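Side-chain contacts in Phospholipase/Carboxylesterase (Dyadobacter fermentans, PDB 4H0C), which probably hydrolyses carboxylic esters, perhaps including palmitoyl groups carried by proteins, as a member of the alpha/beta-hydrolase superfamily: residues K9-S14 / L82-E87; A24-H29 / A90-Q95; D37-Q42 / M50-P55; P76-A81 / T118-R123. One frame throughout, in Å; residues are numbered along the deposited sequence.

Contact 1. Residues K9-S14 / L82-E87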
loop_
_atom_site.group_PDB
_atom_site.type_symbol
_atom_site.label_atom_id
_atom_site.label_comp_id
_atom_site.label_asym_id
_atom_site.label_seq_id
_atom_site.Cartn_x
_atom_site.Cartn_y
_atom_site.Cartn_z
ATOM N N LYS A 9 -1.080 -17.088 -6.133
ATOM C CA LYS A 9 0.283 -16.620 -5.860
ATOM C C LYS A 9 1.002 -16.228 -7.158
ATOM O O LYS A 9 1.769 -17.003 -7.719
ATOM C CB LYS A 9 1.056 -17.687 -5.079
ATOM C CG LYS A 9 2.394 -17.242 -4.497
ATOM C CD LYS A 9 2.914 -18.284 -3.518
ATOM C CE LYS A 9 4.421 -18.450 -3.596
ATOM N NZ LYS A 9 4.866 -19.699 -2.903
ATOM N N GLN A 10 0.710 -15.025 -7.630
ATOM C CA GLN A 10 1.329 -14.454 -8.821
ATOM C C GLN A 10 2.200 -13.277 -8.364
ATOM O O GLN A 10 1.681 -12.224 -7.981
ATOM C CB GLN A 10 0.253 -13.956 -9.783
ATOM C CG GLN A 10 -0.736 -14.980 -10.324
ATOM C CD GLN A 10 -1.699 -14.353 -11.330
ATOM O OE1 GLN A 10 -2.880 -14.126 -11.032
ATOM N NE2 GLN A 10 -1.196 -14.059 -12.521
ATOM N N ILE A 11 3.516 -13.460 -8.364
ATOM C CA ILE A 11 4.419 -12.445 -7.813
ATOM C C ILE A 11 5.493 -12.131 -8.839
ATOM O O ILE A 11 6.281 -13.003 -9.210
ATOM C CB ILE A 11 5.093 -12.901 -6.489
ATOM C CG1 ILE A 11 4.045 -13.203 -5.401
ATOM C CG2 ILE A 11 6.050 -11.826 -5.990
ATOM C CD1 ILE A 11 4.524 -14.138 -4.298
ATOM N N ILE A 12 5.537 -10.883 -9.277
ATOM C CA ILE A 12 6.527 -10.429 -10.252
ATOM C C ILE A 12 7.645 -9.697 -9.517
ATOM O O ILE A 12 7.381 -8.880 -8.640
ATOM C CB ILE A 12 5.829 -9.544 -11.304
ATOM C CG1 ILE A 12 4.938 -10.434 -12.172
ATOM C CG2 ILE A 12 6.824 -8.800 -12.175
ATOM C CD1 ILE A 12 3.936 -9.683 -13.012
ATOM N N THR A 13 8.892 -10.020 -9.841
ATOM C CA THR A 13 10.028 -9.379 -9.191
ATOM C C THR A 13 10.859 -8.553 -10.179
ATOM O O THR A 13 10.904 -8.855 -11.381
ATOM C CB THR A 13 10.930 -10.398 -8.463
ATOM O OG1 THR A 13 11.467 -11.309 -9.422
ATOM C CG2 THR A 13 10.136 -11.183 -7.403
ATOM N N SER A 14 11.528 -7.532 -9.653
ATOM C CA SER A 14 12.406 -6.639 -10.405
ATOM C C SER A 14 13.433 -6.007 -9.435
ATOM O O SER A 14 13.561 -6.423 -8.272
ATOM C CB SER A 14 11.566 -5.551 -11.082
ATOM O OG SER A 14 12.360 -4.740 -11.943
ATOM N N LEU A 82 -5.081 -9.652 1.318
ATOM C CA LEU A 82 -4.224 -9.446 2.503
ATOM C C LEU A 82 -3.304 -10.641 2.704
ATOM O O LEU A 82 -2.127 -10.474 3.029
ATOM C CB LEU A 82 -5.067 -9.202 3.766
ATOM C CG LEU A 82 -5.860 -7.882 3.752
ATOM C CD1 LEU A 82 -6.954 -7.900 4.818
ATOM C CD2 LEU A 82 -4.916 -6.699 3.960
ATOM N N ALA A 83 -3.842 -11.847 2.494
ATOM C CA ALA A 83 -3.023 -13.063 2.577
ATOM C C ALA A 83 -1.840 -13.044 1.607
ATOM O O ALA A 83 -0.715 -13.421 1.974
ATOM C CB ALA A 83 -3.870 -14.318 2.362
ATOM N N LEU A 84 -2.085 -12.610 0.382
ATOM C CA LEU A 84 -1.033 -12.586 -0.645
ATOM C C LEU A 84 0.062 -11.571 -0.289
ATOM O O LEU A 84 1.265 -11.859 -0.435
ATOM C CB LEU A 84 -1.646 -12.317 -2.036
ATOM C CG LEU A 84 -0.664 -12.254 -3.241
ATOM C CD1 LEU A 84 0.210 -13.492 -3.373
ATOM C CD2 LEU A 84 -1.383 -11.994 -4.554
ATOM N N VAL A 85 -0.342 -10.391 0.195
ATOM C CA VAL A 85 0.660 -9.383 0.601
ATOM C C VAL A 85 1.500 -9.981 1.715
ATOM O O VAL A 85 2.738 -9.891 1.707
ATOM C CB VAL A 85 0.013 -8.059 1.050
ATOM C CG1 VAL A 85 1.064 -7.089 1.608
ATOM C CG2 VAL A 85 -0.808 -7.462 -0.093
ATOM N N GLY A 86 0.823 -10.635 2.659
ATOM C CA GLY A 86 1.504 -11.299 3.774
ATOM C C GLY A 86 2.483 -12.374 3.312
ATOM O O GLY A 86 3.563 -12.539 3.896
ATOM N N GLU A 87 2.093 -13.152 2.300
ATOM C CA GLU A 87 3.011 -14.148 1.689
ATOM C C GLU A 87 4.267 -13.481 1.110
ATOM O O GLU A 87 5.401 -13.990 1.285
ATOM C CB GLU A 87 2.294 -14.966 0.601
ATOM C CG GLU A 87 3.174 -15.981 -0.123
ATOM C CD GLU A 87 3.928 -16.926 0.811
ATOM O OE1 GLU A 87 3.295 -17.515 1.709
ATOM O OE2 GLU A 87 5.160 -17.093 0.654
#

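Contact 2. Residues A24-H29 / A90-Q95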
loop_
_atom_site.group_PDB
_atom_site.type_symbol
_atom_site.label_atom_id
_atom_site.label_comp_id
_atom_site.label_asym_id
_atom_site.label_seq_id
_atom_site.Cartn_x
_atom_site.Cartn_y
_atom_site.Cartn_z
ATOM N N ALA A 24 13.858 -3.939 0.419
ATOM C CA ALA A 24 12.870 -4.452 -0.510
ATOM C C ALA A 24 11.686 -3.550 -0.515
ATOM O O ALA A 24 11.458 -2.819 0.455
ATOM C CB ALA A 24 12.431 -5.851 -0.117
ATOM N N VAL A 25 10.930 -3.595 -1.600
ATOM C CA VAL A 25 9.690 -2.812 -1.662
ATOM C C VAL A 25 8.586 -3.683 -2.246
ATOM O O VAL A 25 8.806 -4.379 -3.254
ATOM C CB VAL A 25 9.835 -1.493 -2.467
ATOM C CG1 VAL A 25 10.216 -1.751 -3.934
ATOM C CG2 VAL A 25 8.523 -0.703 -2.401
ATOM N N VAL A 26 7.438 -3.691 -1.569
ATOM C CA VAL A 26 6.241 -4.365 -2.030
ATOM C C VAL A 26 5.390 -3.308 -2.732
ATOM O O VAL A 26 4.989 -2.335 -2.100
ATOM C CB VAL A 26 5.457 -4.973 -0.837
ATOM C CG1 VAL A 26 4.175 -5.611 -1.349
ATOM C CG2 VAL A 26 6.327 -5.956 -0.075
HETATM N N MSE A 27 5.139 -3.489 -4.040
HETATM C CA MSE A 27 4.415 -2.501 -4.845
HETATM C C MSE A 27 3.059 -3.076 -5.238
HETATM O O MSE A 27 2.985 -4.173 -5.777
HETATM C CB MSE A 27 5.233 -2.099 -6.083
HETATM C CG MSE A 27 6.653 -1.670 -5.712
HETATM SE SE MSE A 27 7.598 -0.976 -7.213
HETATM C CE MSE A 27 6.687 0.728 -7.414
ATOM N N LEU A 28 1.996 -2.319 -4.982
ATOM C CA LEU A 28 0.628 -2.802 -5.152
ATOM C C LEU A 28 -0.099 -1.929 -6.165
ATOM O O LEU A 28 -0.300 -0.730 -5.941
ATOM C CB LEU A 28 -0.109 -2.862 -3.794
ATOM C CG LEU A 28 0.574 -3.751 -2.720
ATOM C CD1 LEU A 28 -0.125 -3.634 -1.376
ATOM C CD2 LEU A 28 0.603 -5.217 -3.140
ATOM N N HIS A 29 -0.473 -2.552 -7.279
ATOM C CA HIS A 29 -1.165 -1.890 -8.373
ATOM C C HIS A 29 -2.598 -1.547 -8.042
ATOM O O HIS A 29 -3.201 -2.076 -7.077
ATOM C CB HIS A 29 -1.110 -2.731 -9.653
ATOM C CG HIS A 29 -1.928 -4.021 -9.603
ATOM N ND1 HIS A 29 -3.294 -4.049 -9.722
ATOM C CD2 HIS A 29 -1.515 -5.350 -9.517
ATOM C CE1 HIS A 29 -3.719 -5.342 -9.688
ATOM N NE2 HIS A 29 -2.630 -6.133 -9.542
ATOM N N ALA A 90 6.452 -12.387 3.952
ATOM C CA ALA A 90 7.090 -13.586 4.487
ATOM C C ALA A 90 8.243 -14.063 3.606
ATOM O O ALA A 90 9.306 -14.429 4.113
ATOM C CB ALA A 90 6.063 -14.707 4.678
ATOM N N GLU A 91 8.042 -14.067 2.290
ATOM C CA GLU A 91 9.121 -14.474 1.359
ATOM C C GLU A 91 10.358 -13.579 1.490
ATOM O O GLU A 91 11.495 -14.069 1.590
ATOM C CB GLU A 91 8.619 -14.492 -0.087
ATOM C CG GLU A 91 7.683 -15.654 -0.392
ATOM C CD GLU A 91 7.335 -15.790 -1.873
ATOM O OE1 GLU A 91 6.318 -16.447 -2.176
ATOM O OE2 GLU A 91 8.068 -15.247 -2.733
ATOM N N ILE A 92 10.121 -12.268 1.527
ATOM C CA ILE A 92 11.196 -11.293 1.678
ATOM C C ILE A 92 11.974 -11.544 2.972
ATOM O O ILE A 92 13.222 -11.601 2.961
ATOM C CB ILE A 92 10.671 -9.848 1.604
ATOM C CG1 ILE A 92 10.113 -9.598 0.208
ATOM C CG2 ILE A 92 11.799 -8.845 1.881
ATOM C CD1 ILE A 92 9.222 -8.368 0.072
ATOM N N GLU A 93 11.255 -11.721 4.084
ATOM C CA GLU A 93 11.942 -11.979 5.341
ATOM C C GLU A 93 12.718 -13.291 5.290
ATOM O O GLU A 93 13.807 -13.364 5.844
ATOM C CB GLU A 93 10.980 -11.965 6.529
ATOM C CG GLU A 93 10.343 -10.594 6.756
ATOM C CD GLU A 93 9.384 -10.599 7.935
ATOM O OE1 GLU A 93 8.169 -10.729 7.716
ATOM O OE2 GLU A 93 9.841 -10.502 9.082
ATOM N N ALA A 94 12.195 -14.300 4.590
ATOM C CA ALA A 94 12.911 -15.580 4.469
ATOM C C ALA A 94 14.177 -15.469 3.599
ATOM O O ALA A 94 15.073 -16.316 3.690
ATOM C CB ALA A 94 11.992 -16.696 3.965
ATOM N N GLN A 95 14.240 -14.434 2.757
ATOM C CA GLN A 95 15.426 -14.161 1.928
ATOM C C GLN A 95 16.430 -13.364 2.717
ATOM O O GLN A 95 17.501 -13.032 2.201
ATOM C CB GLN A 95 15.072 -13.349 0.671
ATOM C CG GLN A 95 14.012 -13.953 -0.241
ATOM C CD GLN A 95 14.549 -15.052 -1.135
ATOM O OE1 GLN A 95 15.738 -15.406 -1.083
ATOM N NE2 GLN A 95 13.670 -15.599 -1.978
#

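Contact 3. Residues D37-Q42 / M50-P55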
loop_
_atom_site.group_PDB
_atom_site.type_symbol
_atom_site.label_atom_id
_atom_site.label_comp_id
_atom_site.label_asym_id
_atom_site.label_seq_id
_atom_site.Cartn_x
_atom_site.Cartn_y
_atom_site.Cartn_z
ATOM N N ASP A 37 2.896 -2.888 -14.708
ATOM C CA ASP A 37 2.575 -1.457 -14.696
ATOM C C ASP A 37 3.247 -0.797 -13.499
ATOM O O ASP A 37 4.148 0.028 -13.658
ATOM C CB ASP A 37 1.061 -1.218 -14.569
ATOM C CG ASP A 37 0.289 -1.511 -15.844
ATOM O OD1 ASP A 37 0.879 -1.433 -16.940
ATOM O OD2 ASP A 37 -0.931 -1.811 -15.740
ATOM N N ILE A 38 2.803 -1.184 -12.305
ATOM C CA ILE A 38 3.219 -0.542 -11.051
ATOM C C ILE A 38 4.740 -0.553 -10.867
ATOM O O ILE A 38 5.311 0.404 -10.351
ATOM C CB ILE A 38 2.448 -1.086 -9.804
ATOM C CG1 ILE A 38 2.422 -0.056 -8.650
ATOM C CG2 ILE A 38 3.002 -2.437 -9.308
ATOM C CD1 ILE A 38 1.651 1.213 -8.924
ATOM N N ILE A 39 5.395 -1.627 -11.317
ATOM C CA ILE A 39 6.864 -1.710 -11.256
ATOM C C ILE A 39 7.531 -0.578 -12.040
ATOM O O ILE A 39 8.593 -0.084 -11.644
ATOM C CB ILE A 39 7.366 -3.081 -11.718
ATOM C CG1 ILE A 39 7.041 -4.104 -10.634
ATOM C CG2 ILE A 39 8.858 -3.057 -12.027
ATOM C CD1 ILE A 39 7.371 -5.537 -11.008
ATOM N N SER A 40 6.897 -0.130 -13.118
ATOM C CA SER A 40 7.509 0.923 -13.928
ATOM C C SER A 40 7.676 2.242 -13.151
ATOM O O SER A 40 8.373 3.158 -13.620
ATOM C CB SER A 40 6.758 1.140 -15.233
ATOM O OG SER A 40 5.482 1.676 -14.977
ATOM N N LEU A 41 7.044 2.350 -11.977
ATOM C CA LEU A 41 7.266 3.535 -11.122
ATOM C C LEU A 41 8.712 3.611 -10.633
ATOM O O LEU A 41 9.144 4.657 -10.161
ATOM C CB LEU A 41 6.298 3.604 -9.937
ATOM C CG LEU A 41 4.867 4.084 -10.240
ATOM C CD1 LEU A 41 3.933 3.800 -9.079
ATOM C CD2 LEU A 41 4.786 5.554 -10.646
ATOM N N GLN A 42 9.463 2.517 -10.761
ATOM C CA GLN A 42 10.880 2.545 -10.384
ATOM C C GLN A 42 11.684 3.498 -11.282
ATOM O O GLN A 42 12.806 3.861 -10.954
ATOM C CB GLN A 42 11.484 1.148 -10.424
ATOM C CG GLN A 42 11.734 0.614 -11.827
ATOM C CD GLN A 42 12.339 -0.770 -11.759
ATOM O OE1 GLN A 42 13.382 -0.960 -11.156
ATOM N NE2 GLN A 42 11.689 -1.737 -12.374
HETATM N N MSE A 50 16.422 -1.382 -3.845
HETATM C CA MSE A 50 15.409 -2.355 -3.418
HETATM C C MSE A 50 15.260 -3.547 -4.358
HETATM O O MSE A 50 15.314 -3.410 -5.602
HETATM C CB MSE A 50 14.023 -1.729 -3.286
HETATM C CG MSE A 50 13.786 -0.882 -2.003
HETATM SE SE MSE A 50 14.862 0.729 -2.072
HETATM C CE MSE A 50 13.861 1.698 -0.724
ATOM N N ALA A 51 15.055 -4.709 -3.736
ATOM C CA ALA A 51 14.458 -5.850 -4.421
ATOM C C ALA A 51 12.979 -5.493 -4.532
ATOM O O ALA A 51 12.347 -5.178 -3.531
ATOM C CB ALA A 51 14.665 -7.133 -3.625
ATOM N N ILE A 52 12.433 -5.536 -5.740
ATOM C CA ILE A 52 11.036 -5.120 -5.977
ATOM C C ILE A 52 10.159 -6.350 -6.141
ATOM O O ILE A 52 10.455 -7.213 -6.978
ATOM C CB ILE A 52 10.931 -4.216 -7.227
ATOM C CG1 ILE A 52 11.738 -2.919 -7.034
ATOM C CG2 ILE A 52 9.473 -3.986 -7.634
ATOM C CD1 ILE A 52 12.006 -2.181 -8.335
ATOM N N TYR A 53 9.123 -6.452 -5.303
ATOM C CA TYR A 53 8.090 -7.484 -5.432
ATOM C C TYR A 53 6.755 -6.824 -5.725
ATOM O O TYR A 53 6.338 -5.938 -4.988
ATOM C CB TYR A 53 7.927 -8.225 -4.101
ATOM C CG TYR A 53 9.044 -9.211 -3.809
ATOM C CD1 TYR A 53 8.783 -10.585 -3.733
ATOM C CD2 TYR A 53 10.347 -8.774 -3.578
ATOM C CE1 TYR A 53 9.801 -11.498 -3.467
ATOM C CE2 TYR A 53 11.371 -9.686 -3.328
ATOM C CZ TYR A 53 11.080 -11.049 -3.273
ATOM O OH TYR A 53 12.061 -11.976 -3.023
ATOM N N ALA A 54 6.056 -7.280 -6.761
ATOM C CA ALA A 54 4.744 -6.740 -7.088
ATOM C C ALA A 54 3.786 -7.914 -7.326
ATOM O O ALA A 54 3.881 -8.584 -8.358
ATOM C CB ALA A 54 4.825 -5.852 -8.317
ATOM N N PRO A 55 2.881 -8.189 -6.366
ATOM C CA PRO A 55 1.939 -9.282 -6.602
ATOM C C PRO A 55 0.888 -8.848 -7.607
ATOM O O PRO A 55 0.527 -7.666 -7.643
ATOM C CB PRO A 55 1.301 -9.526 -5.222
ATOM C CG PRO A 55 1.464 -8.243 -4.483
ATOM C CD PRO A 55 2.772 -7.644 -4.995
#

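Contact 4. Residues P76-A81 / T118-R123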
loop_
_atom_site.group_PDB
_atom_site.type_symbol
_atom_site.label_atom_id
_atom_site.label_comp_id
_atom_site.label_asym_id
_atom_site.label_seq_id
_atom_site.Cartn_x
_atom_site.Cartn_y
_atom_site.Cartn_z
ATOM N N PRO A 76 -14.795 -12.722 0.240
ATOM C CA PRO A 76 -13.454 -13.060 0.758
ATOM C C PRO A 76 -12.256 -12.544 -0.051
ATOM O O PRO A 76 -11.130 -12.789 0.350
ATOM C CB PRO A 76 -13.473 -14.593 0.748
ATOM C CG PRO A 76 -14.305 -14.887 -0.458
ATOM C CD PRO A 76 -15.432 -13.901 -0.371
ATOM N N ALA A 77 -12.492 -11.814 -1.143
ATOM C CA ALA A 77 -11.403 -11.304 -1.993
ATOM C C ALA A 77 -10.404 -10.455 -1.212
ATOM O O ALA A 77 -9.176 -10.611 -1.390
ATOM C CB ALA A 77 -11.963 -10.509 -3.164
ATOM N N LEU A 78 -10.916 -9.596 -0.328
ATOM C CA LEU A 78 -10.035 -8.736 0.489
ATOM C C LEU A 78 -9.094 -9.566 1.378
ATOM O O LEU A 78 -7.884 -9.346 1.358
ATOM C CB LEU A 78 -10.830 -7.708 1.327
ATOM C CG LEU A 78 -9.967 -6.867 2.297
ATOM C CD1 LEU A 78 -8.964 -6.011 1.531
ATOM C CD2 LEU A 78 -10.845 -5.987 3.199
ATOM N N ASP A 79 -9.650 -10.529 2.132
ATOM C CA ASP A 79 -8.841 -11.409 2.971
ATOM C C ASP A 79 -7.818 -12.122 2.117
ATOM O O ASP A 79 -6.665 -12.277 2.527
ATOM C CB ASP A 79 -9.703 -12.431 3.703
ATOM C CG ASP A 79 -10.351 -11.866 4.943
ATOM O OD1 ASP A 79 -9.912 -10.784 5.414
ATOM O OD2 ASP A 79 -11.302 -12.517 5.455
ATOM N N SER A 80 -8.236 -12.542 0.918
ATOM C CA SER A 80 -7.312 -13.203 -0.001
ATOM C C SER A 80 -6.198 -12.246 -0.429
ATOM O O SER A 80 -5.029 -12.645 -0.524
ATOM C CB SER A 80 -8.049 -13.742 -1.228
ATOM O OG SER A 80 -7.200 -14.636 -1.929
ATOM N N ALA A 81 -6.564 -10.999 -0.707
ATOM C CA ALA A 81 -5.560 -9.967 -1.067
ATOM C C ALA A 81 -4.562 -9.761 0.089
ATOM O O ALA A 81 -3.326 -9.744 -0.127
ATOM C CB ALA A 81 -6.251 -8.666 -1.470
ATOM N N THR A 118 -0.669 -2.991 6.264
ATOM C CA THR A 118 0.368 -2.556 7.191
ATOM C C THR A 118 -0.215 -2.199 8.562
ATOM O O THR A 118 0.458 -2.357 9.541
ATOM C CB THR A 118 1.236 -1.420 6.644
ATOM O OG1 THR A 118 0.393 -0.349 6.245
ATOM C CG2 THR A 118 2.043 -1.907 5.428
ATOM N N THR A 119 -1.457 -1.714 8.602
ATOM C CA THR A 119 -2.106 -1.297 9.847
ATOM C C THR A 119 -2.677 -2.513 10.617
ATOM O O THR A 119 -2.722 -2.529 11.864
ATOM C CB THR A 119 -3.120 -0.182 9.557
ATOM O OG1 THR A 119 -2.450 0.836 8.790
ATOM C CG2 THR A 119 -3.625 0.474 10.856
ATOM N N ARG A 120 -3.050 -3.565 9.892
ATOM C CA ARG A 120 -3.391 -4.832 10.574
ATOM C C ARG A 120 -2.157 -5.529 11.121
ATOM O O ARG A 120 -2.273 -6.408 11.990
ATOM C CB ARG A 120 -4.124 -5.767 9.601
ATOM C CG ARG A 120 -5.547 -5.314 9.294
ATOM C CD ARG A 120 -6.270 -6.387 8.511
ATOM N NE ARG A 120 -7.583 -5.934 8.071
ATOM C CZ ARG A 120 -8.634 -6.733 7.899
ATOM N NH1 ARG A 120 -8.545 -8.032 8.195
ATOM N NH2 ARG A 120 -9.774 -6.226 7.468
ATOM N N ASN A 121 -0.982 -5.153 10.597
ATOM C CA ASN A 121 0.277 -5.839 10.890
ATOM C C ASN A 121 1.368 -4.836 11.182
ATOM O O ASN A 121 2.418 -4.863 10.547
ATOM C CB ASN A 121 0.677 -6.724 9.698
ATOM C CG ASN A 121 -0.350 -7.804 9.424
ATOM O OD1 ASN A 121 -0.399 -8.817 10.133
ATOM N ND2 ASN A 121 -1.184 -7.599 8.411
ATOM N N ALA A 122 1.078 -3.895 12.080
ATOM C CA ALA A 122 1.980 -2.748 12.300
ATOM C C ALA A 122 3.226 -3.197 13.032
ATOM O O ALA A 122 3.144 -3.931 13.999
ATOM C CB ALA A 122 1.279 -1.620 13.045
ATOM N N ARG A 123 4.367 -2.803 12.498
ATOM C CA ARG A 123 5.658 -3.007 13.126
ATOM C C ARG A 123 6.595 -2.011 12.497
ATOM O O ARG A 123 6.161 -1.190 11.721
ATOM C CB ARG A 123 6.166 -4.435 12.958
ATOM C CG ARG A 123 6.009 -5.013 11.577
ATOM C CD ARG A 123 6.396 -6.470 11.678
ATOM N NE ARG A 123 6.156 -7.257 10.491
ATOM C CZ ARG A 123 6.881 -8.332 10.178
ATOM N NH1 ARG A 123 7.906 -8.699 10.955
ATOM N NH2 ARG A 123 6.596 -9.022 9.082
HETATM O O HOH W 1 -10.789 -9.803 7.734
#

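Contact 1. Residues K9-S14 / L82-E87
The backbones come nearest at Lys-9 and Leu-84, whose CA atoms are 6.7 Å apart, just ahead of Ile-11 and beside the middle of helix 77-94. Leu-84 is the buried side chain of the contact. Its CG stands anti to the backbone N (chi1 180°), which carries the isobutyl group to Lys-9 and Ile-11. CD1 of Leu-84 ends against the backbone of Lys-9, 4.0 Å from its CA. The same methyl lies 4.3 Å from CG1 of Ile-11, whose CB points toward the helix. Ile-11 and Leu-84 thus make a small apolar patch.

The arrangement belongs to the alpha/beta-hydrolase fold. Strand 11-15 is an outermost strand of the central sheet and runs antiparallel to strand 50-55. Helix 77-94 packs on one face of that sheet. Leu-84 also touches Pro-55 and Trp-62, and Ile-11 touches Tyr-53. Ile-12, one residue further on, serves the opposite face and packs on helix 35-39.

Nearer the surface, the side chain of Lys-9 extends to Glu-87, one turn after Leu-84. Aliphatic parts meet first, with CD of Lys-9 4.1 Å from CG of Glu-87. The Glu-87 chain bends at chi2 (53°). NZ of Lys-9 is still 4.4 Å from OE2 of Glu-87, beyond a salt bridge. Glu-91 makes a long, weak ion pair with the same amine. Its OE1 also lies close to OE2 of Glu-87, so the lysine charge would probably ease the repulsion between the two carboxylates.

Contact 2. Residues A24-H29 / A90-Q95
No ring, amide or other flat side chain joins Ala-24, Val-26 and Ile-92 where they meet, so the contact has no stacked face or edge of its own. Flat groups border it from outside: Tyr-53 touches Ile-92, and Phe-104 touches Val-26. The His-29 ring, further along the strand segment, stacks with Trp-62 away from the contact. The site is buried and lies where the C-terminal part of helix 77-94 rests on the central sheet of the alpha/beta-hydrolase fold. Strand 23-28 lies between strands 50-55 and 102-107, parallel to both.

Ile-92 is the one helix residue that reaches the strand, and it uses two branches. CG2 stands anti to the backbone N and meets the methyl CB of Ala-24 at 3.7 Å. CG1 takes the other direction, anti to the carbonyl carbon (chi1 -65°), and carries CD1 along the strand to Val-26. The Ala-24 methyl therefore sits against both branches of the isoleucine, with CD1 of Ile-92 4.1 Å from its CB. Ala-24 and Val-26 are two residues apart and share a face of the strand, while Val-25 between them points away. At the far end of the patch, CD1 of Ile-92 lies 3.8 Å from CG2 of Val-26.

Contact 3. Residues D37-Q42 / M50-P55
Ile-39 and Ala-54 meet inside a beta-alpha-beta unit made of strand 23-28, helix 35-39 and strand 50-55. This unit is part of the alpha/beta-hydrolase fold, and here its helical segment packs back on the second strand. The two strands are parallel neighbours in the sheet.

CB of Ile-39 does not point at the strand; the chain beyond it comes nearer. CG1 is anti to the carbonyl carbon (chi1 -73°) and CD1 continues in an extended line. Both atoms lie against the Ala-54 methyl, with CG1 of Ile-39 3.7 Å from CB of Ala-54. CG1 of Ile-39 also meets CG2 of Ile-52 at 3.9 Å. Ile-38 behaves in the reverse way. Its CG2 touches CB of Ala-54 at 4.0 Å, while CG1, anti to the backbone N (chi1 -156°), leads off elsewhere.

Ile-52 spreads its branches between two partners, CG2 against Ile-39 and CD1 against Gln-42. Gln-42 holds CG between its backbone N and carbonyl carbon (chi1 74°), and the rest of the chain is extended. The glutamine thereby crosses the end of Ile-52 at a slant. NE2 is hydrogen-bonded to Ser-14 OG on strand 11-15. The other amide arm packs on hydrocarbon, with OE1 of Gln-42 3.4 Å from CD1 of Ile-52.

Contact 4. Residues P76-A81 / T118-R123
Arg-120 reaches from the end of helix 109-120 to Leu-78 and Asp-79 on helix 77-94, across widely separated backbones. The nearest CA atoms, those of Asp-79 and Arg-120, are 11.4 Å apart. The arginine spans this distance because its chain is extended from CG to NE.

The closer packing is on the apolar side. Leu-82, one turn along the same helix from Leu-78, packs on the guanidinium of Arg-120. Leu-78 adds a lighter touch, with CD2 4.4 Å from NH2 of Arg-120. Leu-82 also touches Leu-113 and Tyr-117 of helix 109-120. In the alpha/beta-hydrolase fold, helix 77-94 precedes strand 102-107 and helix 109-120 follows it, so the contact ties together the helices before and after that strand.

The polar side is looser and hydrated. OD1 of Asp-79 is 4.1 Å from NH1 of Arg-120 but lies well out of the guanidinium plane, and no N-H points at it. The carboxylate and guanidinium planes are turned 75° apart. A water makes the link instead. It donates to OD1 of Asp-79 at 2.7 Å and accepts from NH1 of Arg-120 at 2.9 Å, lying in plane at the guanidinium edge. The direct salt bridge of Arg-120 is made through NE, to Glu-116 one turn back on its own helix.

In the fold
Contacts 1, 2 and 4 share helix 77-94: contact 4 uses its start, contact 1 its middle and contact 2 its C-terminal part. Contacts 1 and 2 join it to the central sheet, with centres about 7 Å apart. Contact 4, about 12 Å from contact 1 centre to centre, joins it to helix 109-120. Glu-93 and Arg-123 form a salt bridge between contacts 2 and 4. Contact 3 lies on the other face of the sheet, about 19 Å from contact 4 centre to centre. Both its segments precede those of contact 4, while contacts 1, 2 and 4 interleave along the chain. Strand 23-28 of contact 2 borders strand 102-107, which leads into a probable nucleophile elbow at Ser-108.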